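Local coordinates for variable region-containing chitin-binding protein 3 (Branchiostoma floridae, PDB 1XT5) that is an immune-type receptor of amphioxus that probably binds chitin, this chain being its N-terminal immunoglobulin V-type domain, at residues A[52-57]-A[72-77]; A[36-41]-A[110-115]; A[67-72]-A[87-92]; A[7-12]-A[125-130]; A[78-83]-A[94-99]. All coordinates share one frame; numbering follows the deposited sequence.

Contact 1 (A[52-57]-A[72-77]); sequences KVFKGN and SYKESF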
# COMPACT_ATOMS: atom_id res chain seq x y z
N LYS A 52 -3.10 -10.45 0.80
CA LYS A 52 -1.94 -9.59 0.97
C LYS A 52 -1.15 -9.45 -0.28
O LYS A 52 -0.77 -10.45 -0.92
CB LYS A 52 -1.05 -10.13 2.11
CG LYS A 52 -1.69 -10.05 3.47
CD LYS A 52 -0.81 -10.82 4.46
CE LYS A 52 0.34 -9.98 4.95
NZ LYS A 52 0.93 -10.45 6.22
N VAL A 53 -0.77 -8.20 -0.60
CA VAL A 53 0.17 -7.91 -1.69
C VAL A 53 1.55 -7.56 -1.12
O VAL A 53 2.57 -8.10 -1.52
CB VAL A 53 -0.38 -6.81 -2.60
CG1 VAL A 53 0.61 -6.45 -3.67
CG2 VAL A 53 -1.73 -7.23 -3.16
N PHE A 54 1.56 -6.61 -0.20
CA PHE A 54 2.75 -6.03 0.36
C PHE A 54 2.46 -5.60 1.79
O PHE A 54 1.38 -5.09 2.07
CB PHE A 54 3.21 -4.83 -0.49
CG PHE A 54 4.42 -4.10 0.07
CD1 PHE A 54 5.70 -4.46 -0.37
CD2 PHE A 54 4.28 -3.08 1.00
CE1 PHE A 54 6.81 -3.81 0.16
CE2 PHE A 54 5.39 -2.45 1.56
CZ PHE A 54 6.62 -2.84 1.09
N LYS A 55 3.47 -5.69 2.64
CA LYS A 55 3.44 -5.09 3.96
C LYS A 55 4.83 -4.52 4.27
O LYS A 55 5.84 -5.13 3.90
CB LYS A 55 3.00 -6.06 5.05
CG LYS A 55 2.63 -5.49 6.41
CD LYS A 55 2.13 -6.54 7.38
CE LYS A 55 1.79 -5.98 8.73
NZ LYS A 55 1.28 -7.04 9.66
N GLY A 56 4.88 -3.40 4.96
CA GLY A 56 6.15 -2.87 5.38
C GLY A 56 6.03 -1.82 6.44
O GLY A 56 4.98 -1.23 6.65
N ASN A 57 7.16 -1.56 7.10
CA ASN A 57 7.23 -0.48 8.06
C ASN A 57 8.70 -0.09 8.26
O ASN A 57 9.57 -0.94 8.23
CB ASN A 57 6.64 -0.83 9.44
CG ASN A 57 7.22 -2.05 10.10
OD1 ASN A 57 6.83 -3.18 9.90
ND2 ASN A 57 8.24 -1.82 10.96
N SER A 72 14.23 -1.12 7.45
CA SER A 72 12.80 -1.28 7.33
C SER A 72 12.49 -2.74 7.09
O SER A 72 13.32 -3.48 6.54
CB SER A 72 12.23 -0.44 6.19
OG SER A 72 12.75 -0.82 4.95
N TYR A 73 11.27 -3.11 7.39
CA TYR A 73 10.64 -4.36 6.97
C TYR A 73 9.86 -4.09 5.69
O TYR A 73 9.07 -3.16 5.67
CB TYR A 73 9.65 -4.82 8.06
CG TYR A 73 8.72 -5.92 7.59
CD1 TYR A 73 9.17 -7.13 7.17
CD2 TYR A 73 7.33 -5.67 7.57
CE1 TYR A 73 8.31 -8.12 6.74
CE2 TYR A 73 6.48 -6.68 7.14
CZ TYR A 73 6.93 -7.89 6.73
OH TYR A 73 6.04 -8.87 6.31
N LYS A 74 10.10 -4.92 4.68
CA LYS A 74 9.35 -4.85 3.44
C LYS A 74 9.15 -6.27 2.94
O LYS A 74 10.14 -7.00 2.82
CB LYS A 74 10.05 -4.02 2.37
CG LYS A 74 10.20 -2.56 2.73
CD LYS A 74 10.74 -1.72 1.57
CE LYS A 74 10.87 -0.28 1.96
NZ LYS A 74 11.29 0.62 0.88
N GLU A 75 7.93 -6.65 2.61
CA GLU A 75 7.67 -8.00 2.13
C GLU A 75 6.54 -7.99 1.14
O GLU A 75 5.51 -7.34 1.35
CB GLU A 75 7.35 -8.93 3.30
CG GLU A 75 7.17 -10.38 2.92
CD GLU A 75 7.15 -11.36 4.05
OE1 GLU A 75 7.08 -10.93 5.22
OE2 GLU A 75 7.15 -12.59 3.73
N SER A 76 6.69 -8.77 0.06
CA SER A 76 5.61 -9.06 -0.87
C SER A 76 5.18 -10.51 -0.70
O SER A 76 5.94 -11.36 -0.24
CB SER A 76 6.03 -8.81 -2.29
OG SER A 76 7.22 -9.50 -2.67
N PHE A 77 3.91 -10.78 -1.06
CA PHE A 77 3.26 -12.02 -0.67
C PHE A 77 2.60 -12.76 -1.79
O PHE A 77 2.13 -12.19 -2.78
CB PHE A 77 2.17 -11.76 0.42
CG PHE A 77 2.73 -11.21 1.71
CD1 PHE A 77 2.87 -9.85 1.88
CD2 PHE A 77 3.10 -12.08 2.73
CE1 PHE A 77 3.39 -9.30 3.02
CE2 PHE A 77 3.63 -11.54 3.87
CZ PHE A 77 3.77 -10.17 4.01
O HOH W 1 3.61 -9.89 7.35

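Contact 2 (A[36-41]-A[110-115]); sequences PPVISW and QVAQWS. With SO4 (sulfate ion), chain B.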
# COMPACT_ATOMS: atom_id res chain seq x y z
N PRO A 36 6.68 5.55 13.43
CA PRO A 36 6.41 5.01 12.06
C PRO A 36 5.19 4.12 12.04
O PRO A 36 4.96 3.36 12.96
CB PRO A 36 7.68 4.21 11.77
CG PRO A 36 8.28 3.94 13.12
CD PRO A 36 7.92 5.07 14.02
N PRO A 37 4.34 4.25 11.02
CA PRO A 37 3.17 3.39 10.84
C PRO A 37 3.53 2.12 10.13
O PRO A 37 4.70 1.79 9.95
CB PRO A 37 2.21 4.33 10.09
CG PRO A 37 3.16 5.05 9.19
CD PRO A 37 4.38 5.34 10.02
N VAL A 38 2.52 1.37 9.75
CA VAL A 38 2.66 0.16 8.96
C VAL A 38 1.78 0.24 7.73
O VAL A 38 0.60 0.63 7.82
CB VAL A 38 2.42 -1.09 9.82
CG1 VAL A 38 1.15 -1.08 10.60
CG2 VAL A 38 2.53 -2.33 8.93
N ILE A 39 2.40 -0.06 6.60
CA ILE A 39 1.77 0.03 5.29
C ILE A 39 1.39 -1.34 4.84
O ILE A 39 2.22 -2.27 4.87
CB ILE A 39 2.80 0.62 4.25
CG1 ILE A 39 3.12 2.08 4.53
CG2 ILE A 39 2.37 0.40 2.81
CD1 ILE A 39 3.61 2.57 5.85
N SER A 40 0.15 -1.50 4.37
CA SER A 40 -0.31 -2.72 3.76
C SER A 40 -0.98 -2.41 2.43
O SER A 40 -1.77 -1.48 2.34
CB SER A 40 -1.35 -3.42 4.65
OG SER A 40 -0.87 -3.68 5.93
N TRP A 41 -0.63 -3.16 1.40
CA TRP A 41 -1.39 -3.18 0.14
C TRP A 41 -2.11 -4.51 0.12
O TRP A 41 -1.50 -5.58 0.30
CB TRP A 41 -0.48 -3.01 -1.05
CG TRP A 41 -0.05 -1.62 -1.34
CD1 TRP A 41 1.08 -0.98 -0.93
CD2 TRP A 41 -0.80 -0.66 -2.13
NE1 TRP A 41 1.09 0.31 -1.40
CE2 TRP A 41 -0.03 0.52 -2.15
CE3 TRP A 41 -2.01 -0.72 -2.83
CZ2 TRP A 41 -0.45 1.65 -2.87
CZ3 TRP A 41 -2.43 0.40 -3.52
CH2 TRP A 41 -1.65 1.57 -3.56
N GLN A 110 -3.47 0.81 2.67
CA GLN A 110 -3.85 0.95 4.07
C GLN A 110 -2.61 1.40 4.84
O GLN A 110 -1.55 0.79 4.73
CB GLN A 110 -4.37 -0.37 4.61
CG GLN A 110 -4.75 -0.29 6.08
CD GLN A 110 -5.28 -1.61 6.52
OE1 GLN A 110 -6.43 -1.94 6.28
NE2 GLN A 110 -4.44 -2.43 7.09
N VAL A 111 -2.76 2.43 5.66
CA VAL A 111 -1.68 2.90 6.51
C VAL A 111 -2.26 2.99 7.93
O VAL A 111 -3.35 3.55 8.14
CB VAL A 111 -1.09 4.23 6.03
CG1 VAL A 111 0.15 4.59 6.87
CG2 VAL A 111 -0.73 4.21 4.56
N ALA A 112 -1.55 2.42 8.90
CA ALA A 112 -2.09 2.32 10.24
C ALA A 112 -0.99 2.49 11.27
O ALA A 112 0.16 2.09 11.05
CB ALA A 112 -2.72 0.94 10.47
N GLN A 113 -1.36 3.04 12.41
CA GLN A 113 -0.51 2.93 13.57
C GLN A 113 -0.16 1.46 13.85
O GLN A 113 -0.99 0.59 13.59
CB GLN A 113 -1.20 3.47 14.80
CG GLN A 113 -1.53 4.93 14.71
CD GLN A 113 -2.28 5.38 15.95
OE1 GLN A 113 -3.33 4.84 16.28
NE2 GLN A 113 -1.72 6.34 16.66
N TRP A 114 0.99 1.20 14.41
CA TRP A 114 1.36 -0.18 14.75
C TRP A 114 0.35 -0.81 15.71
O TRP A 114 0.12 -2.02 15.63
CB TRP A 114 2.72 -0.25 15.42
CG TRP A 114 3.88 -0.01 14.52
CD1 TRP A 114 3.90 0.31 13.21
CD2 TRP A 114 5.26 -0.08 14.90
NE1 TRP A 114 5.15 0.43 12.73
CE2 TRP A 114 6.04 0.20 13.77
CE3 TRP A 114 5.91 -0.38 16.10
CZ2 TRP A 114 7.44 0.23 13.77
CZ3 TRP A 114 7.28 -0.36 16.12
CH2 TRP A 114 8.02 -0.07 15.00
N SER A 115 -0.10 -0.04 16.66
CA SER A 115 -1.19 -0.44 17.56
C SER A 115 -2.33 0.55 17.32
O SER A 115 -2.21 1.76 17.59
CB SER A 115 -0.73 -0.46 18.98
OG SER A 115 -1.83 -0.80 19.84
S SO4 B . -3.63 8.12 20.14
O1 SO4 B . -3.16 7.72 21.54
O2 SO4 B . -2.66 7.61 19.16
O3 SO4 B . -3.81 9.51 20.01
O4 SO4 B . -4.91 7.46 19.93
O HOH W 2 2.94 3.20 14.85
O HOH W 3 -1.44 -1.52 7.54

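Contact 3 (A[67-72]-A[87-92]); sequences FVESDS and ANLAAP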
# COMPACT_ATOMS: atom_id res chain seq x y z
N PHE A 67 13.32 8.24 9.92
CA PHE A 67 13.06 6.92 9.36
C PHE A 67 14.15 6.72 8.29
O PHE A 67 14.61 7.69 7.64
CB PHE A 67 11.71 6.85 8.72
CG PHE A 67 10.44 7.20 9.47
CD1 PHE A 67 10.33 7.02 10.82
CD2 PHE A 67 9.28 7.72 8.86
CE1 PHE A 67 9.21 7.30 11.57
CE2 PHE A 67 8.14 8.00 9.56
CZ PHE A 67 8.09 7.84 10.95
N VAL A 68 14.57 5.52 8.10
CA VAL A 68 15.66 5.19 7.19
C VAL A 68 15.20 4.05 6.27
O VAL A 68 14.85 2.98 6.79
CB VAL A 68 16.94 4.84 8.01
CG1 VAL A 68 18.03 4.30 7.11
CG2 VAL A 68 17.40 6.05 8.80
N GLU A 69 15.15 4.28 5.00
CA GLU A 69 14.60 3.31 4.09
C GLU A 69 15.28 1.95 4.12
O GLU A 69 14.63 0.91 4.03
CB GLU A 69 14.58 3.86 2.67
CG GLU A 69 13.45 3.28 1.83
CD GLU A 69 12.09 3.80 2.22
OE1 GLU A 69 11.97 4.98 2.58
OE2 GLU A 69 11.11 3.01 2.15
N SER A 70 16.61 1.98 4.33
CA SER A 70 17.40 0.77 4.47
C SER A 70 17.19 0.00 5.75
O SER A 70 17.61 -1.17 5.84
CB SER A 70 18.91 1.11 4.29
OG SER A 70 19.37 1.90 5.43
N ASP A 71 16.56 0.60 6.74
CA ASP A 71 16.29 -0.02 8.03
C ASP A 71 14.77 -0.14 8.16
O ASP A 71 14.12 0.63 8.83
CB ASP A 71 16.85 0.80 9.16
CG ASP A 71 16.80 0.04 10.48
OD1 ASP A 71 16.45 -1.15 10.49
OD2 ASP A 71 17.17 0.71 11.47
N SER A 72 14.23 -1.12 7.45
CA SER A 72 12.80 -1.28 7.33
C SER A 72 12.49 -2.74 7.09
O SER A 72 13.32 -3.48 6.54
CB SER A 72 12.23 -0.44 6.19
OG SER A 72 12.75 -0.82 4.95
N ALA A 87 8.90 1.68 -2.88
CA ALA A 87 10.22 2.32 -2.79
C ALA A 87 10.35 3.23 -1.58
O ALA A 87 11.47 3.39 -1.07
CB ALA A 87 10.50 3.14 -4.04
N ASN A 88 9.26 3.84 -1.17
CA ASN A 88 9.30 4.87 -0.12
C ASN A 88 8.12 4.65 0.80
O ASN A 88 6.99 4.96 0.45
CB ASN A 88 9.23 6.26 -0.76
CG ASN A 88 9.33 7.37 0.26
OD1 ASN A 88 9.22 7.23 1.40
ND2 ASN A 88 9.41 8.62 -0.22
N LEU A 89 8.37 4.09 2.01
CA LEU A 89 7.25 3.80 2.88
C LEU A 89 6.53 5.02 3.36
O LEU A 89 5.35 4.94 3.74
CB LEU A 89 7.73 2.94 4.06
CG LEU A 89 8.11 1.51 3.74
CD1 LEU A 89 8.84 0.88 4.90
CD2 LEU A 89 6.91 0.67 3.35
N ALA A 90 7.18 6.18 3.36
CA ALA A 90 6.54 7.43 3.74
C ALA A 90 5.65 7.97 2.63
O ALA A 90 4.85 8.90 2.92
CB ALA A 90 7.58 8.50 4.09
N ALA A 91 5.71 7.44 1.43
CA ALA A 91 4.92 7.88 0.26
C ALA A 91 4.66 6.60 -0.54
O ALA A 91 5.28 6.34 -1.57
CB ALA A 91 5.69 8.91 -0.54
N PRO A 92 3.82 5.70 0.01
CA PRO A 92 3.89 4.27 -0.30
C PRO A 92 3.20 3.82 -1.58
O PRO A 92 2.57 2.74 -1.62
CB PRO A 92 3.26 3.64 0.95
CG PRO A 92 2.23 4.66 1.38
CD PRO A 92 2.94 5.97 1.17

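Contact 4 (A[7-12]-A[125-130]); sequences VRTTHT and KSVVLK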
# COMPACT_ATOMS: atom_id res chain seq x y z
N VAL A 7 -5.15 8.80 4.46
CA VAL A 7 -4.58 8.32 3.20
C VAL A 7 -5.20 9.10 2.07
O VAL A 7 -6.36 9.46 2.09
CB VAL A 7 -4.84 6.79 3.07
CG1 VAL A 7 -4.61 6.28 1.64
CG2 VAL A 7 -4.00 6.01 4.05
N ARG A 8 -4.38 9.40 1.05
CA ARG A 8 -4.84 9.99 -0.19
C ARG A 8 -4.30 9.23 -1.37
O ARG A 8 -3.23 8.62 -1.33
CB ARG A 8 -4.48 11.48 -0.24
CG ARG A 8 -5.23 12.32 0.78
CD ARG A 8 -4.87 13.82 0.65
NE ARG A 8 -5.72 14.59 1.57
CZ ARG A 8 -5.81 14.98 2.78
NH1 ARG A 8 -4.96 14.85 3.82
NH2 ARG A 8 -6.93 15.68 3.08
N THR A 9 -5.03 9.31 -2.49
CA THR A 9 -4.69 8.65 -3.73
C THR A 9 -4.94 9.61 -4.89
O THR A 9 -6.05 10.06 -5.08
CB THR A 9 -5.56 7.45 -3.99
OG1 THR A 9 -6.95 7.77 -3.77
CG2 THR A 9 -5.26 6.27 -3.06
N THR A 10 -3.90 9.90 -5.66
CA THR A 10 -4.06 10.78 -6.80
C THR A 10 -4.93 10.15 -7.90
O THR A 10 -5.55 10.87 -8.67
CB THR A 10 -2.73 11.17 -7.45
OG1 THR A 10 -2.00 10.01 -7.83
CG2 THR A 10 -1.90 12.02 -6.51
N HIS A 11 -4.93 8.80 -7.96
CA HIS A 11 -5.60 8.06 -8.98
C HIS A 11 -6.53 7.03 -8.37
O HIS A 11 -6.10 6.24 -7.51
CB HIS A 11 -4.61 7.34 -9.91
CG HIS A 11 -3.83 8.26 -10.75
ND1 HIS A 11 -2.90 9.15 -10.25
CD2 HIS A 11 -3.84 8.41 -12.10
CE1 HIS A 11 -2.36 9.82 -11.27
NE2 HIS A 11 -2.93 9.38 -12.42
N THR A 12 -7.78 6.98 -8.80
CA THR A 12 -8.70 5.94 -8.41
C THR A 12 -8.66 4.72 -9.29
O THR A 12 -9.20 3.67 -8.95
CB THR A 12 -10.13 6.49 -8.30
OG1 THR A 12 -10.51 7.06 -9.55
CG2 THR A 12 -10.24 7.54 -7.22
N LYS A 125 -7.55 3.63 1.19
CA LYS A 125 -8.25 3.98 -0.03
C LYS A 125 -7.85 2.97 -1.10
O LYS A 125 -6.76 2.40 -1.03
CB LYS A 125 -7.94 5.39 -0.52
CG LYS A 125 -8.54 6.46 0.36
CD LYS A 125 -8.23 7.86 -0.10
CE LYS A 125 -9.12 8.93 0.53
NZ LYS A 125 -9.09 8.89 1.99
N SER A 126 -8.72 2.80 -2.10
CA SER A 126 -8.45 1.80 -3.13
C SER A 126 -8.14 2.45 -4.47
O SER A 126 -8.64 3.51 -4.84
CB SER A 126 -9.60 0.81 -3.29
OG SER A 126 -10.70 1.33 -4.02
N VAL A 127 -7.32 1.71 -5.23
CA VAL A 127 -6.95 2.04 -6.60
C VAL A 127 -7.29 0.79 -7.45
O VAL A 127 -6.81 -0.29 -7.15
CB VAL A 127 -5.46 2.36 -6.72
CG1 VAL A 127 -5.14 2.82 -8.13
CG2 VAL A 127 -5.05 3.44 -5.72
N VAL A 128 -8.12 0.99 -8.45
CA VAL A 128 -8.40 -0.10 -9.38
C VAL A 128 -7.31 -0.25 -10.38
O VAL A 128 -6.81 0.76 -10.92
CB VAL A 128 -9.77 0.20 -10.09
CG1 VAL A 128 -9.98 -0.71 -11.28
CG2 VAL A 128 -10.90 0.04 -9.12
N LEU A 129 -6.93 -1.47 -10.65
CA LEU A 129 -6.01 -1.82 -11.72
C LEU A 129 -6.82 -2.50 -12.86
O LEU A 129 -7.41 -3.53 -12.63
CB LEU A 129 -4.95 -2.77 -11.24
CG LEU A 129 -3.95 -3.23 -12.33
CD1 LEU A 129 -3.27 -2.05 -12.98
CD2 LEU A 129 -2.99 -4.23 -11.69
N LYS A 130 -6.80 -1.85 -14.00
CA LYS A 130 -7.34 -2.39 -15.24
C LYS A 130 -6.22 -2.98 -16.04
O LYS A 130 -5.16 -2.33 -16.25
CB LYS A 130 -8.06 -1.32 -16.07
CG LYS A 130 -9.29 -0.76 -15.47
CD LYS A 130 -9.80 0.42 -16.31
CE LYS A 130 -11.18 0.85 -16.04
NZ LYS A 130 -11.62 2.05 -16.82

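Contact 5 (A[78-83]-A[94-99]); sequences GDFLGR and LRLTHV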
# COMPACT_ATOMS: atom_id res chain seq x y z
N GLY A 78 2.52 -14.11 -1.64
CA GLY A 78 1.69 -14.88 -2.51
C GLY A 78 2.10 -14.74 -3.96
O GLY A 78 3.27 -14.81 -4.32
N ASP A 79 1.09 -14.58 -4.82
CA ASP A 79 1.34 -14.46 -6.22
C ASP A 79 2.10 -13.19 -6.58
O ASP A 79 2.50 -13.04 -7.72
CB ASP A 79 -0.02 -14.48 -6.95
CG ASP A 79 -0.62 -15.88 -6.96
OD1 ASP A 79 0.01 -16.89 -6.70
OD2 ASP A 79 -1.82 -15.85 -7.24
N PHE A 80 2.24 -12.26 -5.65
CA PHE A 80 2.92 -11.00 -5.88
C PHE A 80 4.36 -11.01 -5.45
O PHE A 80 5.05 -10.02 -5.63
CB PHE A 80 2.19 -9.84 -5.15
CG PHE A 80 0.70 -9.82 -5.53
CD1 PHE A 80 -0.20 -10.48 -4.71
CD2 PHE A 80 0.31 -9.17 -6.65
CE1 PHE A 80 -1.53 -10.57 -5.04
CE2 PHE A 80 -1.06 -9.22 -7.02
CZ PHE A 80 -1.91 -9.92 -6.19
N LEU A 81 4.78 -12.10 -4.83
CA LEU A 81 6.14 -12.17 -4.30
C LEU A 81 7.09 -11.97 -5.43
O LEU A 81 7.03 -12.63 -6.45
CB LEU A 81 6.38 -13.49 -3.56
CG LEU A 81 7.57 -13.53 -2.62
CD1 LEU A 81 7.41 -14.72 -1.64
CD2 LEU A 81 8.93 -13.63 -3.27
N GLY A 82 8.05 -11.08 -5.23
CA GLY A 82 8.98 -10.73 -6.20
C GLY A 82 8.57 -9.79 -7.30
O GLY A 82 9.40 -9.41 -8.14
N ARG A 83 7.33 -9.39 -7.35
CA ARG A 83 6.78 -8.46 -8.32
C ARG A 83 6.29 -7.16 -7.73
O ARG A 83 6.18 -6.17 -8.46
CB ARG A 83 5.61 -9.08 -9.10
CG ARG A 83 5.98 -10.36 -9.78
CD ARG A 83 4.94 -10.89 -10.72
NE ARG A 83 3.64 -11.20 -10.17
CZ ARG A 83 2.46 -10.57 -10.34
NH1 ARG A 83 2.38 -9.47 -11.04
NH2 ARG A 83 1.38 -11.07 -9.78
N LEU A 94 2.74 1.76 -4.73
CA LEU A 94 3.06 0.38 -5.06
C LEU A 94 3.49 0.27 -6.52
O LEU A 94 2.83 0.81 -7.40
CB LEU A 94 1.80 -0.45 -4.88
CG LEU A 94 1.91 -1.95 -5.25
CD1 LEU A 94 2.81 -2.67 -4.27
CD2 LEU A 94 0.53 -2.58 -5.27
N ARG A 95 4.58 -0.45 -6.76
CA ARG A 95 5.03 -0.83 -8.10
C ARG A 95 4.80 -2.33 -8.26
O ARG A 95 5.24 -3.12 -7.42
CB ARG A 95 6.51 -0.50 -8.27
CG ARG A 95 7.06 -0.81 -9.65
CD ARG A 95 8.49 -0.34 -9.79
NE ARG A 95 9.22 -0.55 -11.01
CZ ARG A 95 9.98 -1.62 -11.22
NH1 ARG A 95 10.11 -2.64 -10.37
NH2 ARG A 95 10.60 -1.67 -12.40
N LEU A 96 4.13 -2.72 -9.33
CA LEU A 96 3.87 -4.12 -9.66
C LEU A 96 4.44 -4.41 -11.01
O LEU A 96 4.10 -3.73 -12.02
CB LEU A 96 2.38 -4.37 -9.54
CG LEU A 96 1.99 -5.82 -9.67
CD1 LEU A 96 2.54 -6.66 -8.51
CD2 LEU A 96 0.47 -5.92 -9.77
N THR A 97 5.33 -5.39 -11.11
CA THR A 97 5.96 -5.76 -12.41
C THR A 97 5.29 -7.03 -12.95
O THR A 97 4.59 -7.75 -12.24
CB THR A 97 7.45 -6.02 -12.26
OG1 THR A 97 7.63 -7.11 -11.37
CG2 THR A 97 8.14 -4.84 -11.68
N HIS A 98 5.57 -7.28 -14.24
CA HIS A 98 5.12 -8.52 -14.90
C HIS A 98 3.62 -8.76 -14.64
O HIS A 98 3.22 -9.83 -14.20
CB HIS A 98 5.91 -9.73 -14.46
CG HIS A 98 7.32 -9.59 -14.75
ND1 HIS A 98 7.86 -9.83 -15.99
CD2 HIS A 98 8.34 -9.27 -13.91
CE1 HIS A 98 9.16 -9.61 -15.90
NE2 HIS A 98 9.51 -9.29 -14.67
N VAL A 99 2.81 -7.72 -14.90
CA VAL A 99 1.41 -7.80 -14.54
C VAL A 99 0.70 -8.94 -15.23
O VAL A 99 0.78 -9.13 -16.44
CB VAL A 99 0.72 -6.43 -14.81
CG1 VAL A 99 -0.75 -6.54 -14.72
CG2 VAL A 99 1.26 -5.37 -13.87
O HOH W 4 10.01 -7.74 -10.30
O HOH W 5 8.14 -3.96 -8.17

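Contact 1 (A[52-57]-A[72-77])
Lys55 faces Glu75 and Asn57 faces Tyr73 as the hydrogen-bonded pairs of an antiparallel ladder between 52-57 and 72-77, the C' and C'' strands at the edge of the front sheet of an immunoglobulin V-type sandwich. Backbone bonds run both ways in each pair. Toward the end of the ladder Phe77 N reaches Val53 O at 3.0 Å from well above the carbonyl plane, beside a classic beta bulge in which Val53 and Phe54 both face Trp41. Among the rings, Phe77 lies between two aliphatic chains: Glu75 CG over one face and Lys52 CE over the other, 3.6 Å from the ring centroid. The bend of Lys52 at chi3 (82°) brings CE there, and NZ adds an off-centre cation-pi contact. On the face of the sheet turned to the core, Phe54 CZ rests on Lys74 CB at 3.8 Å, while Lys74 NZ runs on to Glu69. On the opposite face the polar ends of Tyr73 and Glu75 meet. Asn57 OD1 lies at the edge of the Tyr73 ring, 3.4 Å from CD2. Tyr73 OH donates to Glu75 OE1 at 2.6 Å, and a water that accepts from Lys52 NZ donates to Tyr73 OH at 2.8 Å.

Contact 2 (A[36-41]-A[110-115])
Trp114 lays one face of its indole against Pro36 O, while the ring edge meets Pro37 O and Val38 N close to its plane. From that edge NE1 gives a weak hydrogen bond to Pro37 O at 3.1 Å. Pro36 CG packs against CZ2 at 3.9 Å, and Val38 CB against CD1 at 4.0 Å. One water joins Pro36 and Trp114, donating to Pro36 O and accepting from Trp114 N. The strands run as an antiparallel ladder, the central C and F pair of the V-domain front sheet: Val38 with Ala112 and Ser40 with Gln110 are hydrogen-bonded pairs, the straightest bond being Ser40 N to Gln110 O (173° at the hydrogen). Toward the core, Pro37 CG and Ile39 CD1 lie beside Val111 CG1, at 3.8 and 4.1 Å. On the other face the extended Gln110 chain ends 4.0 Å from Ser40 OG at NE2, and a water links both to Val38 O. Gln113 turns away, its NE2 bonded to Asp33 and to a sulfate oxygen, probably from the crystallisation liquor. The inner face is thus apolar, whereas on the outer one Val38 and Ala112 stand beside polar ends that meet through water, and the indole N-H is held only weakly.

Contact 3 (A[67-72]-A[87-92])
Glu69 and Leu89 meet from two type I turns, Val68 to Asp71 and Asn88 to Ala91, each closed by its own backbone bond: Asp71 N to Val68 O at 2.9 Å and Ala91 N to Asn88 O at 3.0 Å. The crossing link is a single side-chain bond, in which Leu89 N donates to Glu69 OE2 at 2.9 Å, reaching it on the syn side and 17° out of the carboxylate plane. With CG roughly anti to the backbone N (chi1 -150°), the Glu69 chain bends at chi2 (72°) and its carboxylate comes over the start of the second turn. There OE2 also lies 3.3 Å from Ala87 O, an approach of two acceptors that the ammonium of Lys74, salt-bridged to OE2, would be expected to ease. The other oxygen, OE1, is bonded to the hydroxyl of Tyr58. The carboxylate stands steeply to the Asn88 amide, whose OD1 turns back to its own loop in a weak bond to Ala90 N, as in an Asx turn. Apolar contact is slight: Leu89 CD1 touches Ser72 CB at 3.9 Å. Ser72 OG donates to Glu69 O at 2.7 Å, tying the glutamate's backbone to the start of strand 72-76. The contact therefore joins the loop between strands 50-58 and 72-76 to the loop between strands 84-86 and 94-96, with Leu89 reaching down onto Phe54 and Tyr58 of strand 50-58.

Contact 4 (A[7-12]-A[125-130])
Lys125 NZ donates to Val7 O at 2.8 Å, and Val128 N donates to Thr12 O at 2.9 Å; these two bonds mark the ends of the contact. The second is nearly straight at the hydrogen (173°), although the donor stands above the carbonyl plane of Thr12. Between them the touching is largely by methyl and methylene groups, in part against backbone carbonyls. Thr9 CG2 meets Lys125 CB at 3.8 Å and Val127 CG2 at 3.9 Å, and Val127 CG2 also lies 3.5 Å from His11 O. The Val7 and Lys125 side chains pass pointing opposite ways, with Val7 CG1 4.1 Å from Lys125 CB. The lysine runs extended as far as CE and then bends at chi4 (55°), which brings NZ round to the carbonyl of Val7. Farther out, Asp123 accepts from Val7 N and forms a long, weak ion pair with Lys125 NZ. Arg8 is tied by its backbone to Ser27 of strand 22-31, whereas Val128 is bonded by its backbone to Val14 of strand 13-17. The chain of 7-12 thus leaves one sheet and joins the other, the A to A' switch known from V-type domains, with 125-130 as the G strand beside it. Within the switch Thr10 OG1 and His11 ND1 share a 2.7 Å hydrogen bond. At the Val7 end a side-chain ammonium on a backbone carbonyl joins the segments; backbone bonding to the G strand begins at Thr12 O and continues with Val14.

Contact 5 (A[78-83]-A[94-99])
Arg83 and Thr97 join a loop to a strand end by polar bonds: 78-83, between strands 72-76 and 84-86, meets 94-99 at the end of the sandwich where strand 94-96 finishes. Thr97 N donates to Arg83 O at 2.9 Å. Returning the link, Arg83 NH1 donates to Thr97 O at 3.0 Å, almost straight on along the C=O axis, with that oxygen in the guanidinium plane. The turn of the arginine at chi3 (-60°) goes with a second grip, since NE and NH2 both donate to Asp79 O, at 3.3 and 3.1 Å. Three bonds therefore fix the rotation of the group, and NH1 also pairs with Asp103, outside both segments. One water joins Gly82 O to Thr97 OG1; another joins Arg83 O to Arg95 NH1. An arginine at the start of strand D, paired with an aspartate in the loop between strands E and F, is a hallmark of immunoglobulin V-type domains.

How the contacts relate
Contacts 1 and 2 are neighbours in the front sheet, their centres about 11 Å apart: strand 38-44 bonds to strand 50-58 through Ile39 N to Gly56 O (2.8 Å) and Trp41 N to Phe54 O (2.9 Å). Contact 3, its centre about 11 Å from that of contact 1, shares Ser72 with it and is joined to it by the Lys74-Glu69 pair. Contact 5 adjoins the far end of contact 1, where Ser76 OG meets Gly82 N, and its centre stands about 18 Å from that of contact 3. Contact 4 touches contact 2 through Val7 and Val111. Trp41 of contact 2 bonds to Pro92 O of contact 3 and packs on Leu94 of contact 5. The sulfate is bound beside contact 2.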